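Local coordinates for protein oligogalacturonate lyase (PDB 3C5M) that probably cleaves oligogalacturonides, breakdown products of pectin, as a manganese-binding lyase built on a seven-bladed beta-propeller, at residues A[322-327]-A[333-338]. Numbering follows the deposited sequence.
Sequences LYVLNT and QKLCKH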
loop_
_atom_site.group_PDB
_atom_site.type_symbol
_atom_site.label_atom_id
_atom_site.label_comp_id
_atom_site.label_asym_id
_atom_site.label_seq_id
_atom_site.Cartn_x
_atom_site.Cartn_y
_atom_site.Cartn_z
ATOM N N LEU A 322 -5.326 13.430 9.993
ATOM C CA LEU A 322 -5.370 12.902 8.643
ATOM C C LEU A 322 -5.580 14.118 7.755
ATOM O O LEU A 322 -6.353 15.010 8.094
ATOM C CB LEU A 322 -6.538 11.934 8.479
ATOM C CG LEU A 322 -6.273 10.494 8.919
ATOM C CD1 LEU A 322 -7.551 9.665 8.800
ATOM C CD2 LEU A 322 -5.152 9.911 8.070
ATOM N N TYR A 323 -4.899 14.163 6.620
ATOM C CA TYR A 323 -5.040 15.308 5.742
ATOM C C TYR A 323 -5.688 14.999 4.406
ATOM O O TYR A 323 -5.437 13.953 3.808
ATOM C CB TYR A 323 -3.674 15.939 5.505
ATOM C CG TYR A 323 -3.108 16.644 6.709
ATOM C CD1 TYR A 323 -3.200 18.035 6.834
ATOM C CD2 TYR A 323 -2.459 15.929 7.719
ATOM C CE1 TYR A 323 -2.657 18.697 7.928
ATOM C CE2 TYR A 323 -1.912 16.579 8.820
ATOM C CZ TYR A 323 -2.013 17.964 8.918
ATOM O OH TYR A 323 -1.478 18.628 9.998
ATOM N N VAL A 324 -6.539 15.906 3.944
ATOM C CA VAL A 324 -7.170 15.732 2.648
ATOM C C VAL A 324 -6.730 16.901 1.766
ATOM O O VAL A 324 -7.285 18.002 1.825
ATOM C CB VAL A 324 -8.700 15.683 2.757
ATOM C CG1 VAL A 324 -9.313 15.691 1.383
ATOM C CG2 VAL A 324 -9.123 14.429 3.492
ATOM N N LEU A 325 -5.699 16.651 0.966
ATOM C CA LEU A 325 -5.160 17.653 0.069
ATOM C C LEU A 325 -6.014 17.795 -1.182
ATOM O O LEU A 325 -6.573 16.828 -1.691
ATOM C CB LEU A 325 -3.725 17.298 -0.327
ATOM C CG LEU A 325 -2.673 17.240 0.788
ATOM C CD1 LEU A 325 -2.971 16.071 1.704
ATOM C CD2 LEU A 325 -1.276 17.089 0.187
ATOM N N ASN A 326 -6.110 19.025 -1.664
ATOM C CA ASN A 326 -6.861 19.336 -2.860
ATOM C C ASN A 326 -5.842 19.710 -3.945
ATOM O O ASN A 326 -5.356 20.834 -3.971
ATOM C CB ASN A 326 -7.777 20.514 -2.581
ATOM C CG ASN A 326 -8.742 20.767 -3.701
ATOM O OD1 ASN A 326 -8.345 20.892 -4.862
ATOM N ND2 ASN A 326 -10.025 20.852 -3.365
ATOM N N THR A 327 -5.521 18.764 -4.826
ATOM C CA THR A 327 -4.549 18.970 -5.905
ATOM C C THR A 327 -4.719 20.280 -6.677
ATOM O O THR A 327 -3.792 21.085 -6.747
ATOM C CB THR A 327 -4.586 17.789 -6.919
ATOM O OG1 THR A 327 -4.124 16.599 -6.273
ATOM C CG2 THR A 327 -3.705 18.069 -8.132
ATOM N N GLN A 333 -5.926 20.118 4.082
ATOM C CA GLN A 333 -6.873 20.435 5.142
ATOM C C GLN A 333 -7.029 19.254 6.096
ATOM O O GLN A 333 -7.026 18.099 5.665
ATOM C CB GLN A 333 -8.216 20.799 4.519
ATOM C CG GLN A 333 -9.235 21.375 5.486
ATOM C CD GLN A 333 -10.454 21.962 4.769
ATOM O OE1 GLN A 333 -11.389 22.460 5.401
ATOM N NE2 GLN A 333 -10.440 21.902 3.443
ATOM N N LYS A 334 -7.155 19.535 7.389
ATOM C CA LYS A 334 -7.314 18.467 8.368
ATOM C C LYS A 334 -8.698 17.864 8.257
ATOM O O LYS A 334 -9.682 18.576 8.399
ATOM C CB LYS A 334 -7.117 18.990 9.788
ATOM C CG LYS A 334 -5.699 19.428 10.119
ATOM C CD LYS A 334 -5.568 19.688 11.619
ATOM C CE LYS A 334 -4.154 20.096 12.023
ATOM N NZ LYS A 334 -3.707 21.405 11.444
ATOM N N LEU A 335 -8.775 16.556 8.008
ATOM C CA LEU A 335 -10.071 15.875 7.867
ATOM C C LEU A 335 -10.620 15.566 9.247
ATOM O O LEU A 335 -11.622 16.120 9.688
ATOM C CB LEU A 335 -9.926 14.553 7.094
ATOM C CG LEU A 335 -11.116 14.047 6.260
ATOM C CD1 LEU A 335 -10.964 12.551 6.006
ATOM C CD2 LEU A 335 -12.421 14.334 6.970
ATOM N N CYS A 336 -9.954 14.647 9.921
ATOM C CA CYS A 336 -10.358 14.266 11.250
ATOM C C CYS A 336 -9.071 13.880 11.916
ATOM O O CYS A 336 -7.989 14.235 11.445
ATOM C CB CYS A 336 -11.327 13.079 11.226
ATOM S SG CYS A 336 -10.590 11.523 10.700
ATOM N N LYS A 337 -9.182 13.132 12.996
ATOM C CA LYS A 337 -8.008 12.740 13.740
ATOM C C LYS A 337 -7.918 11.221 13.824
ATOM O O LYS A 337 -8.916 10.562 14.076
ATOM C CB LYS A 337 -8.103 13.389 15.125
ATOM C CG LYS A 337 -6.837 13.384 15.935
ATOM C CD LYS A 337 -6.858 14.441 17.047
ATOM C CE LYS A 337 -7.958 14.208 18.089
ATOM N NZ LYS A 337 -9.293 14.704 17.639
ATOM N N HIS A 338 -6.730 10.668 13.579
ATOM C CA HIS A 338 -6.537 9.221 13.658
ATOM C C HIS A 338 -5.912 8.836 14.994
ATOM O O HIS A 338 -6.123 7.733 15.484
ATOM C CB HIS A 338 -5.675 8.699 12.482
ATOM C CG HIS A 338 -4.258 9.191 12.480
ATOM N ND1 HIS A 338 -3.330 8.812 13.431
ATOM C CD2 HIS A 338 -3.605 10.021 11.631
ATOM C CE1 HIS A 338 -2.169 9.389 13.165
ATOM N NE2 HIS A 338 -2.309 10.128 12.078
#
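Gln333 O accepts a backbone hydrogen bond from Val324 N at 2.8 Å. The CA-H of Tyr323 makes a second, weaker approach to the same oxygen. A weak bond from Gln333 N to Val324 O completes this end of the antiparallel hairpin. Tyr323 and Lys334 form the next, non-hydrogen-bonded pair. Their side chains run side by side, with Lys334 CG 3.8 Å from Tyr323 CE1. Tyr323 OH bonds to Asp319 OD1, which fixes the end of the ring.

Further along, Leu322 faces two residues. Leu335 N donates to Leu322 O at 2.9 Å, and Leu322 N donates to Cys336 O at 3.1 Å. This is a beta bulge, with Leu335 in a helix-like conformation (phi -81°, psi -69°). Val324 CG2 meets Leu335 CG and CD1, while Leu322 CD1 reaches Cys336 SG at 4.0 Å. His338 CG sits between its backbone N and carbonyl carbon (chi1 65°), which brings the ring edge to Leu322 CG, 3.8 Å from His338 CD2. His338 NE2 bonds to Gly301 O.

The hairpin supplies the third and fourth strands of a four-stranded blade, 334-337 being outermost. Backbone bonds set the bulged pairing, and apolar contacts of Leu322, Val324, Leu335 and Cys336 pack around it.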